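PDB 7ABB: SalCYP truncation from Salinispora tropica, which belongs to the cytochrome P450 family and binds heme c within a mainly helical fold. Local coordinates for residues F134-V139 / S239-M244; M244-Q249 / P376-V381; R118-V123 / H360-D365. All coordinates share one frame; numbering follows the deposited sequence.

Contact 1 of 3, residues F134-V139 / S239-M244. With HEC (heme c), chain B.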
loop_
_atom_site.group_PDB
_atom_site.type_symbol
_atom_site.label_atom_id
_atom_site.label_comp_id
_atom_site.label_asym_id
_atom_site.label_seq_id
_atom_site.Cartn_x
_atom_site.Cartn_y
_atom_site.Cartn_z
ATOM N N PHE A 134 -13.218 9.057 7.410
ATOM C CA PHE A 134 -12.836 9.733 6.170
ATOM C C PHE A 134 -12.014 8.822 5.268
ATOM O O PHE A 134 -12.500 8.430 4.205
ATOM C CB PHE A 134 -12.081 11.037 6.455
ATOM C CG PHE A 134 -11.451 11.624 5.230
ATOM C CD1 PHE A 134 -12.213 11.853 4.113
ATOM C CD2 PHE A 134 -10.099 11.884 5.160
ATOM C CE1 PHE A 134 -11.657 12.340 2.952
ATOM C CE2 PHE A 134 -9.528 12.376 3.999
ATOM C CZ PHE A 134 -10.296 12.600 2.893
ATOM N N ALA A 135 -10.791 8.478 5.643
ATOM C CA ALA A 135 -9.857 7.950 4.655
ATOM C C ALA A 135 -10.297 6.590 4.132
ATOM O O ALA A 135 -10.187 6.336 2.929
ATOM C CB ALA A 135 -8.441 7.872 5.224
ATOM N N ARG A 136 -10.782 5.694 5.004
ATOM C CA ARG A 136 -11.123 4.358 4.507
ATOM C C ARG A 136 -12.289 4.385 3.528
ATOM O O ARG A 136 -12.163 3.798 2.439
ATOM C CB ARG A 136 -11.380 3.406 5.675
ATOM C CG ARG A 136 -11.445 1.943 5.253
ATOM C CD ARG A 136 -11.525 1.023 6.446
ATOM N NE ARG A 136 -10.328 1.173 7.279
ATOM C CZ ARG A 136 -10.303 1.660 8.514
ATOM N NH1 ARG A 136 -11.413 2.051 9.137
ATOM N NH2 ARG A 136 -9.137 1.752 9.135
ATOM N N PRO A 137 -13.436 5.004 3.823
ATOM C CA PRO A 137 -14.489 5.057 2.803
ATOM C C PRO A 137 -14.066 5.831 1.563
ATOM O O PRO A 137 -14.469 5.469 0.447
ATOM C CB PRO A 137 -15.669 5.705 3.541
ATOM C CG PRO A 137 -15.150 6.263 4.731
ATOM C CD PRO A 137 -13.883 5.574 5.098
ATOM N N TYR A 138 -13.245 6.865 1.725
ATOM C CA TYR A 138 -12.706 7.609 0.586
ATOM C C TYR A 138 -11.909 6.698 -0.336
ATOM O O TYR A 138 -12.180 6.613 -1.540
ATOM C CB TYR A 138 -11.814 8.733 1.120
ATOM C CG TYR A 138 -10.905 9.409 0.142
ATOM C CD1 TYR A 138 -11.395 10.274 -0.824
ATOM C CD2 TYR A 138 -9.535 9.189 0.182
ATOM C CE1 TYR A 138 -10.545 10.910 -1.706
ATOM C CE2 TYR A 138 -8.695 9.825 -0.676
ATOM C CZ TYR A 138 -9.175 10.698 -1.591
ATOM O OH TYR A 138 -8.304 11.319 -2.436
ATOM N N VAL A 139 -10.925 6.007 0.221
ATOM C CA VAL A 139 -10.059 5.149 -0.572
ATOM C C VAL A 139 -10.851 4.009 -1.195
ATOM O O VAL A 139 -10.628 3.649 -2.360
ATOM C CB VAL A 139 -8.894 4.635 0.295
ATOM C CG1 VAL A 139 -8.101 3.553 -0.439
ATOM C CG2 VAL A 139 -7.973 5.790 0.653
ATOM N N SER A 239 -3.090 0.006 2.696
ATOM C CA SER A 239 -1.814 0.706 2.584
ATOM C C SER A 239 -2.007 2.175 2.241
ATOM O O SER A 239 -1.279 3.040 2.756
ATOM C CB SER A 239 -0.928 0.073 1.530
ATOM O OG SER A 239 -0.330 -1.103 2.009
ATOM N N THR A 240 -2.953 2.477 1.347
ATOM C CA THR A 240 -3.238 3.867 0.987
ATOM C C THR A 240 -3.789 4.626 2.186
ATOM O O THR A 240 -3.335 5.735 2.485
ATOM C CB THR A 240 -4.218 3.932 -0.196
ATOM O OG1 THR A 240 -3.710 3.128 -1.270
ATOM C CG2 THR A 240 -4.378 5.347 -0.700
ATOM N N VAL A 241 -4.761 4.034 2.889
ATOM C CA VAL A 241 -5.338 4.670 4.070
ATOM C C VAL A 241 -4.244 4.960 5.087
ATOM O O VAL A 241 -4.191 6.052 5.659
ATOM C CB VAL A 241 -6.439 3.783 4.684
ATOM C CG1 VAL A 241 -6.843 4.301 6.091
ATOM C CG2 VAL A 241 -7.643 3.726 3.789
ATOM N N ASN A 242 -3.359 3.989 5.344
ATOM C CA ASN A 242 -2.415 4.191 6.439
ATOM C C ASN A 242 -1.303 5.152 6.058
ATOM O O ASN A 242 -0.791 5.850 6.941
ATOM C CB ASN A 242 -1.878 2.856 6.936
ATOM C CG ASN A 242 -2.966 2.016 7.593
ATOM O OD1 ASN A 242 -4.068 2.517 7.876
ATOM N ND2 ASN A 242 -2.673 0.757 7.850
ATOM N N HIS A 243 -0.942 5.242 4.772
ATOM C CA HIS A 243 -0.048 6.312 4.333
ATOM C C HIS A 243 -0.710 7.679 4.482
ATOM O O HIS A 243 -0.066 8.645 4.924
ATOM C CB HIS A 243 0.408 6.072 2.891
ATOM C CG HIS A 243 1.673 5.281 2.796
ATOM N ND1 HIS A 243 2.893 5.764 3.229
ATOM C CD2 HIS A 243 1.908 4.030 2.336
ATOM C CE1 HIS A 243 3.824 4.855 3.007
ATOM N NE2 HIS A 243 3.254 3.793 2.458
ATOM N N MET A 244 -2.004 7.770 4.167
ATOM C CA MET A 244 -2.719 9.025 4.360
ATOM C C MET A 244 -2.700 9.424 5.822
ATOM O O MET A 244 -2.491 10.596 6.158
ATOM C CB MET A 244 -4.166 8.903 3.887
ATOM C CG MET A 244 -4.338 8.914 2.396
ATOM S SD MET A 244 -6.059 8.652 1.893
ATOM C CE MET A 244 -6.806 10.061 2.691
HETATM FE FE HEC B . 0.223 -2.063 -4.134
HETATM C CHA HEC B . 1.994 -4.834 -5.150
HETATM C CHB HEC B . 2.779 -1.302 -1.983
HETATM C CHC HEC B . -1.505 0.724 -3.134
HETATM C CHD HEC B . -2.460 -3.027 -5.995
HETATM N NA HEC B . 1.994 -2.904 -3.659
HETATM C C1A HEC B . 2.590 -4.033 -4.222
HETATM C C2A HEC B . 3.914 -4.261 -3.680
HETATM C C3A HEC B . 4.115 -3.256 -2.808
HETATM C C4A HEC B . 2.942 -2.417 -2.781
HETATM C CMA HEC B . 5.349 -3.007 -1.922
HETATM C CAA HEC B . 4.912 -5.408 -4.073
HETATM C CBA HEC B . 4.737 -6.685 -3.261
HETATM C CGA HEC B . 5.782 -7.706 -3.680
HETATM O O1A HEC B . 5.655 -8.839 -3.162
HETATM O O2A HEC B . 6.677 -7.355 -4.493
HETATM N NB HEC B . 0.539 -0.613 -2.780
HETATM C C1B HEC B . 1.681 -0.443 -2.020
HETATM C C2B HEC B . 1.538 0.784 -1.295
HETATM C C3B HEC B . 0.367 1.352 -1.636
HETATM C C4B HEC B . -0.290 0.482 -2.548
HETATM C CMB HEC B . 2.648 1.281 -0.348
HETATM C CAB HEC B . -0.336 2.613 -1.202
HETATM C CBB HEC B . 0.494 3.627 -0.484
HETATM N NC HEC B . -1.644 -1.326 -4.480
HETATM C C1C HEC B . -2.114 -0.112 -4.038
HETATM C C2C HEC B . -3.389 0.149 -4.652
HETATM C C3C HEC B . -3.681 -0.888 -5.469
HETATM C C4C HEC B . -2.589 -1.827 -5.345
HETATM C CMC HEC B . -4.205 1.419 -4.404
HETATM C CAC HEC B . -4.911 -1.172 -6.347
HETATM C CBC HEC B . -5.824 -0.018 -6.761
HETATM N ND HEC B . -0.153 -3.634 -5.307
HETATM C C1D HEC B . -1.356 -3.817 -5.989
HETATM C C2D HEC B . -1.249 -5.020 -6.752
HETATM C C3D HEC B . 0.100 -5.600 -6.511
HETATM C C4D HEC B . 0.730 -4.657 -5.612
HETATM C CMD HEC B . -2.354 -5.605 -7.641
HETATM C CAD HEC B . 0.699 -6.893 -7.092
HETATM C CBD HEC B . 1.449 -6.525 -8.349
HETATM C CGD HEC B . 2.150 -7.746 -8.913
HETATM O O1D HEC B . 2.575 -7.705 -10.087
HETATM O O2D HEC B . 2.265 -8.739 -8.166
HETATM O O HOH W 1 -6.329 0.990 7.995
#
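M244 meets F134, A135, Y138 and V139 as a knob into a hole, a compact example of how one side chain of a helix can fill a hole formed by four residues of another. With its last torsion bent (chi3 60°), CE comes 3.7 Å from A135 CB and 3.8 Å from F134 CE2, and the chain crosses the side chains of F134 and Y138 at about a right angle. SD adds a Met-aromatic contact, lying at the edge of the Y138 ring, 5.0 Å from the ring centroid. The remaining contacts are aliphatic. V139 CG2 touches M244 SD at 3.7 Å, the two side chains sliding past each other in opposite directions, while V139 CG1 turns to CB of T240. V241 packs against backbone as much as side chain, its CG2 3.6 Å from R136 CA.

The segments belong to helices 130-147 and 238-253, probably helix E and the C-terminal part of the long central helix of the P450 core. Locally their axes come within 9.1 Å at 143°, roughly antiparallel but clearly inclined, and the first helix is kinked at P137.

Polar links are fewer and run through a water or to other parts of the chain. A water accepts from R136 NH2, in the plane of the guanidinium at its edge, and donates to N242 OD1 at 2.7 Å; D132 forms a salt bridge with R136 NH1, and Y382 OH also bonds N242 OD1. Y138 OH reaches Q351 O on helix 345-362.

S239, T240 and H243 contribute to the heme c pocket, with T240 OG1 3.4 Å from HEC CAB.

Contact 2 of 3, residues M244-Q249 / P376-V381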
loop_
_atom_site.group_PDB
_atom_site.type_symbol
_atom_site.label_atom_id
_atom_site.label_comp_id
_atom_site.label_asym_id
_atom_site.label_seq_id
_atom_site.Cartn_x
_atom_site.Cartn_y
_atom_site.Cartn_z
ATOM N N MET A 244 -2.004 7.770 4.167
ATOM C CA MET A 244 -2.719 9.025 4.360
ATOM C C MET A 244 -2.700 9.424 5.822
ATOM O O MET A 244 -2.491 10.596 6.158
ATOM C CB MET A 244 -4.166 8.903 3.887
ATOM C CG MET A 244 -4.338 8.914 2.396
ATOM S SD MET A 244 -6.059 8.652 1.893
ATOM C CE MET A 244 -6.806 10.061 2.691
ATOM N N ALA A 245 -2.920 8.447 6.697
ATOM C CA ALA A 245 -3.062 8.709 8.127
ATOM C C ALA A 245 -1.725 9.076 8.759
ATOM O O ALA A 245 -1.637 10.030 9.542
ATOM C CB ALA A 245 -3.659 7.481 8.813
ATOM N N ASN A 246 -0.674 8.300 8.488
ATOM C CA ASN A 246 0.619 8.611 9.085
ATOM C C ASN A 246 1.153 9.947 8.602
ATOM O O ASN A 246 1.799 10.671 9.380
ATOM C CB ASN A 246 1.605 7.487 8.778
ATOM C CG ASN A 246 1.464 6.324 9.728
ATOM O OD1 ASN A 246 1.642 6.475 10.939
ATOM N ND2 ASN A 246 1.153 5.149 9.186
ATOM N N GLY A 247 0.876 10.306 7.344
ATOM C CA GLY A 247 1.306 11.603 6.843
ATOM C C GLY A 247 0.577 12.758 7.515
ATOM O O GLY A 247 1.205 13.719 7.969
ATOM N N ILE A 248 -0.761 12.701 7.561
ATOM C CA ILE A 248 -1.515 13.773 8.218
ATOM C C ILE A 248 -1.204 13.806 9.702
ATOM O O ILE A 248 -1.186 14.881 10.307
ATOM C CB ILE A 248 -3.031 13.642 7.962
ATOM C CG1 ILE A 248 -3.693 14.995 8.208
ATOM C CG2 ILE A 248 -3.659 12.582 8.812
ATOM C CD1 ILE A 248 -3.478 15.941 7.029
ATOM N N GLN A 249 -0.953 12.653 10.325
ATOM C CA GLN A 249 -0.600 12.672 11.740
ATOM C C GLN A 249 0.694 13.445 11.973
ATOM O O GLN A 249 0.804 14.220 12.940
ATOM C CB GLN A 249 -0.488 11.248 12.279
ATOM C CG GLN A 249 -0.119 11.248 13.751
ATOM C CD GLN A 249 -0.086 9.894 14.385
ATOM O OE1 GLN A 249 -0.906 9.577 15.239
ATOM N NE2 GLN A 249 0.916 9.112 14.034
ATOM N N PRO A 376 2.183 7.448 18.011
ATOM C CA PRO A 376 2.736 6.182 17.522
ATOM C C PRO A 376 2.606 6.052 16.017
ATOM O O PRO A 376 1.765 6.670 15.371
ATOM C CB PRO A 376 1.873 5.138 18.232
ATOM C CG PRO A 376 0.526 5.793 18.310
ATOM C CD PRO A 376 0.801 7.283 18.509
ATOM N N PHE A 377 3.458 5.196 15.449
ATOM C CA PHE A 377 3.263 4.816 14.060
ATOM C C PHE A 377 1.936 4.064 13.945
ATOM O O PHE A 377 1.651 3.181 14.763
ATOM C CB PHE A 377 4.438 3.938 13.581
ATOM C CG PHE A 377 4.317 3.505 12.136
ATOM C CD1 PHE A 377 4.593 4.387 11.113
ATOM C CD2 PHE A 377 3.877 2.233 11.818
ATOM C CE1 PHE A 377 4.453 4.009 9.777
ATOM C CE2 PHE A 377 3.752 1.836 10.468
ATOM C CZ PHE A 377 4.031 2.731 9.464
ATOM N N LEU A 378 1.135 4.408 12.930
ATOM C CA LEU A 378 -0.232 3.909 12.784
ATOM C C LEU A 378 -0.238 2.681 11.886
ATOM O O LEU A 378 0.231 2.754 10.754
ATOM C CB LEU A 378 -1.141 4.983 12.196
ATOM C CG LEU A 378 -1.158 6.284 13.014
ATOM C CD1 LEU A 378 -1.956 7.332 12.272
ATOM C CD2 LEU A 378 -1.707 6.041 14.398
ATOM N N ARG A 379 -0.741 1.566 12.409
ATOM C CA ARG A 379 -0.839 0.315 11.671
ATOM C C ARG A 379 -1.889 -0.549 12.351
ATOM O O ARG A 379 -2.260 -0.313 13.504
ATOM C CB ARG A 379 0.507 -0.419 11.624
ATOM C CG ARG A 379 1.062 -0.731 12.997
ATOM C CD ARG A 379 2.528 -1.174 12.968
ATOM N NE ARG A 379 2.686 -2.567 12.561
ATOM C CZ ARG A 379 2.922 -3.584 13.390
ATOM N NH1 ARG A 379 3.027 -3.394 14.702
ATOM N NH2 ARG A 379 3.046 -4.807 12.898
ATOM N N ASN A 380 -2.375 -1.553 11.624
ATOM C CA ASN A 380 -3.327 -2.520 12.195
ATOM C C ASN A 380 -4.537 -1.746 12.719
ATOM O O ASN A 380 -5.111 -0.939 11.969
ATOM C CB ASN A 380 -2.609 -3.359 13.238
ATOM C CG ASN A 380 -1.465 -4.161 12.647
ATOM O OD1 ASN A 380 -1.540 -4.586 11.497
ATOM N ND2 ASN A 380 -0.406 -4.354 13.420
ATOM N N VAL A 381 -4.954 -1.955 13.966
ATOM C CA VAL A 381 -6.090 -1.256 14.560
ATOM C C VAL A 381 -5.587 -0.032 15.315
ATOM O O VAL A 381 -4.779 -0.147 16.241
ATOM C CB VAL A 381 -6.869 -2.189 15.493
ATOM C CG1 VAL A 381 -8.033 -1.440 16.148
ATOM C CG2 VAL A 381 -7.361 -3.406 14.717
#
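N246 and L378 illustrate how one side-chain amide can pair with both the N-H and the C=O of a single residue in a loop. Followed outward, N246 begins with CB pointing from helix 238-253 toward the loop 376-381. CG, anti to the carbonyl carbon at chi1 -82°, lies above the rim of the F377 ring, 3.8 Å from F377 CE1. There the amide forks. OD1 accepts the backbone N-H of L378 at 2.9 Å, in the carbonyl plane and on a lone pair, and the bond is nearly straight (163°). ND2 donates to L378 O at 3.0 Å, with the acceptor close to its own amide plane and the donor on a lone pair of L378 O. Both polar groups of one residue's backbone are thus gripped by a single side chain, which fixes the rotation of the amide; a weak bond from ND2 to N242 O adds to this. ND2 also lies over one face of the F377 ring, 3.5 Å from F377 CE1, with amide and ring planes only 9° apart.

One turn further, the extended Q249 sends NE2 to P376 O at 2.9 Å, and its tip meets the tip of L378. The leucine runs past N246 in the opposite direction and sets CD1 3.9 Å from A245 CB.

Within the fold, this loop lies between helix 345-362 and strand 385-387 and packs against the middle of helix 238-253. A245, which touches L378, also meets S131 of helix 130-147, while I248 packs on W359 of helix 345-362.

Contact 3 of 3, residues R118-V123 / H360-D365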
loop_
_atom_site.group_PDB
_atom_site.type_symbol
_atom_site.label_atom_id
_atom_site.label_comp_id
_atom_site.label_asym_id
_atom_site.label_seq_id
_atom_site.Cartn_x
_atom_site.Cartn_y
_atom_site.Cartn_z
ATOM N N ARG A 118 -16.580 14.539 1.392
ATOM C CA ARG A 118 -16.454 13.872 2.674
ATOM C C ARG A 118 -15.898 14.828 3.725
ATOM O O ARG A 118 -16.400 14.875 4.850
ATOM C CB ARG A 118 -15.590 12.621 2.521
ATOM C CG ARG A 118 -16.254 11.542 1.681
ATOM C CD ARG A 118 -15.365 10.309 1.585
ATOM N NE ARG A 118 -16.064 9.261 0.849
ATOM C CZ ARG A 118 -17.013 8.498 1.369
ATOM N NH1 ARG A 118 -17.397 8.643 2.636
ATOM N NH2 ARG A 118 -17.618 7.586 0.610
ATOM N N ILE A 119 -14.886 15.619 3.373
ATOM C CA ILE A 119 -14.312 16.524 4.374
ATOM C C ILE A 119 -15.313 17.614 4.724
ATOM O O ILE A 119 -15.467 17.981 5.897
ATOM C CB ILE A 119 -12.996 17.103 3.857
ATOM C CG1 ILE A 119 -11.978 15.982 3.682
ATOM C CG2 ILE A 119 -12.456 18.163 4.861
ATOM C CD1 ILE A 119 -10.851 16.321 2.753
ATOM N N SER A 120 -16.014 18.153 3.720
ATOM C CA SER A 120 -17.034 19.166 3.967
ATOM C C SER A 120 -18.044 18.711 5.003
ATOM O O SER A 120 -18.552 19.534 5.775
ATOM C CB SER A 120 -17.763 19.506 2.662
ATOM O OG SER A 120 -16.962 20.290 1.814
ATOM N N ALA A 121 -18.341 17.418 5.050
ATOM C CA ALA A 121 -19.403 16.941 5.922
ATOM C C ALA A 121 -19.003 16.924 7.392
ATOM O O ALA A 121 -19.883 16.819 8.243
ATOM C CB ALA A 121 -19.835 15.533 5.491
ATOM N N PHE A 122 -17.710 17.015 7.717
ATOM C CA PHE A 122 -17.304 17.055 9.121
ATOM C C PHE A 122 -16.482 18.272 9.520
ATOM O O PHE A 122 -16.143 18.380 10.699
ATOM C CB PHE A 122 -16.555 15.780 9.546
ATOM C CG PHE A 122 -15.341 15.430 8.730
ATOM C CD1 PHE A 122 -14.126 16.082 8.908
ATOM C CD2 PHE A 122 -15.385 14.377 7.830
ATOM C CE1 PHE A 122 -12.994 15.718 8.163
ATOM C CE2 PHE A 122 -14.284 14.014 7.092
ATOM C CZ PHE A 122 -13.079 14.666 7.248
ATOM N N VAL A 123 -16.204 19.214 8.614
ATOM C CA VAL A 123 -15.415 20.398 8.977
ATOM C C VAL A 123 -15.984 21.094 10.211
ATOM O O VAL A 123 -15.233 21.580 11.068
ATOM C CB VAL A 123 -15.320 21.389 7.800
ATOM C CG1 VAL A 123 -14.639 22.676 8.243
ATOM C CG2 VAL A 123 -14.535 20.821 6.687
ATOM N N HIS A 360 -6.368 20.540 3.154
ATOM C CA HIS A 360 -5.808 21.833 3.550
ATOM C C HIS A 360 -6.597 23.024 3.022
ATOM O O HIS A 360 -6.497 24.131 3.561
ATOM C CB HIS A 360 -4.346 21.889 3.119
ATOM C CG HIS A 360 -3.465 21.040 3.974
ATOM N ND1 HIS A 360 -3.287 19.690 3.761
ATOM C CD2 HIS A 360 -2.775 21.337 5.100
ATOM C CE1 HIS A 360 -2.484 19.201 4.691
ATOM N NE2 HIS A 360 -2.165 20.181 5.520
ATOM N N GLU A 361 -7.449 22.813 2.022
ATOM C CA GLU A 361 -8.350 23.865 1.573
ATOM C C GLU A 361 -9.434 24.131 2.599
ATOM O O GLU A 361 -9.806 25.286 2.831
ATOM C CB GLU A 361 -8.972 23.459 0.245
ATOM C CG GLU A 361 -9.993 24.441 -0.260
ATOM C CD GLU A 361 -9.394 25.786 -0.612
ATOM O OE1 GLU A 361 -10.027 26.824 -0.304
ATOM O OE2 GLU A 361 -8.293 25.803 -1.204
ATOM N N LEU A 362 -9.952 23.077 3.219
ATOM C CA LEU A 362 -11.048 23.206 4.167
ATOM C C LEU A 362 -10.590 23.280 5.618
ATOM O O LEU A 362 -11.269 23.907 6.445
ATOM C CB LEU A 362 -12.007 22.022 3.986
ATOM C CG LEU A 362 -12.826 22.046 2.693
ATOM C CD1 LEU A 362 -13.552 20.728 2.534
ATOM C CD2 LEU A 362 -13.816 23.200 2.712
ATOM N N ILE A 363 -9.454 22.665 5.931
ATOM C CA ILE A 363 -8.911 22.542 7.281
ATOM C C ILE A 363 -7.421 22.876 7.213
ATOM O O ILE A 363 -6.572 21.971 7.297
ATOM C CB ILE A 363 -9.162 21.134 7.850
ATOM C CG1 ILE A 363 -10.635 20.715 7.700
ATOM C CG2 ILE A 363 -8.677 21.055 9.327
ATOM C CD1 ILE A 363 -10.925 19.276 8.156
ATOM N N PRO A 364 -7.063 24.152 7.027
ATOM C CA PRO A 364 -5.644 24.509 6.890
ATOM C C PRO A 364 -4.857 24.342 8.161
ATOM O O PRO A 364 -3.641 24.126 8.087
ATOM C CB PRO A 364 -5.691 25.971 6.436
ATOM C CG PRO A 364 -7.008 26.490 6.944
ATOM C CD PRO A 364 -7.944 25.312 6.810
ATOM N N ASP A 365 -5.493 24.491 9.322
ATOM C CA ASP A 365 -4.825 24.392 10.613
ATOM C C ASP A 365 -5.543 23.329 11.432
ATOM O O ASP A 365 -6.781 23.307 11.483
ATOM C CB ASP A 365 -4.852 25.751 11.324
ATOM C CG ASP A 365 -3.955 25.805 12.545
ATOM O OD1 ASP A 365 -3.225 24.842 12.819
ATOM O OD2 ASP A 365 -3.995 26.838 13.230
#
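I119 O of helix 108-120 gathers two backbone N-H groups and a ring, showing how a single carbonyl can organise the residues that follow it. F122 N donates to I119 O at 3.0 Å and V123 N does so weakly, while one face of the F122 ring is centred on the same oxygen. With CG in the crowded position between backbone N and carbonyl carbon (chi1 56°), the ring folds back over I119 O.

The surface facing segment 360-365 is mostly apolar. L362 CD1 settles between I119 CG2, at 3.6 Å, and S120 OG, at 3.5 Å; the serine oxygen has its hydrogen bond with R116 O in its own helix. V123 CG2 sits 3.9 Å from L362 CB, the side chains crossing at about a right angle, and slides past I363. I363 is the first residue to depart from helical geometry after helix 345-362. Its CD1 lies 3.8 Å from I119 CG2 and 4.1 Å from F122 CE1, the F122 and I363 side chains crossing at about a right angle.

W388, the C-terminal residue, lies against both F122 and I363 and donates from its indole to V123 O. Helix 130-147 packs beside I119 through F134, and helix 255-263 meets P364 through L262.

In the fold
From the N terminus, the chain first reaches residues 118-123, the opening half of contact 3, then passes through strand 127-129 into helix 130-147, where contact 1 opens. Contact 1 closes first, at 239-244, and the same helix 238-253 at once begins contact 2, M244 belonging to both. Contact 3 closes next, at 360-365, so its long span encloses contact 1 completely. Contact 2 closes last, at 376-381, and therefore crosses contact 3. Space follows this order: F134 packs on I119 and F122 between contacts 1 and 3, and I248 meets H360 between contacts 2 and 3. Helices 108-120, 130-147, 238-253 and 345-362 are thereby joined with the loop between helix 345-362 and strand 385-387.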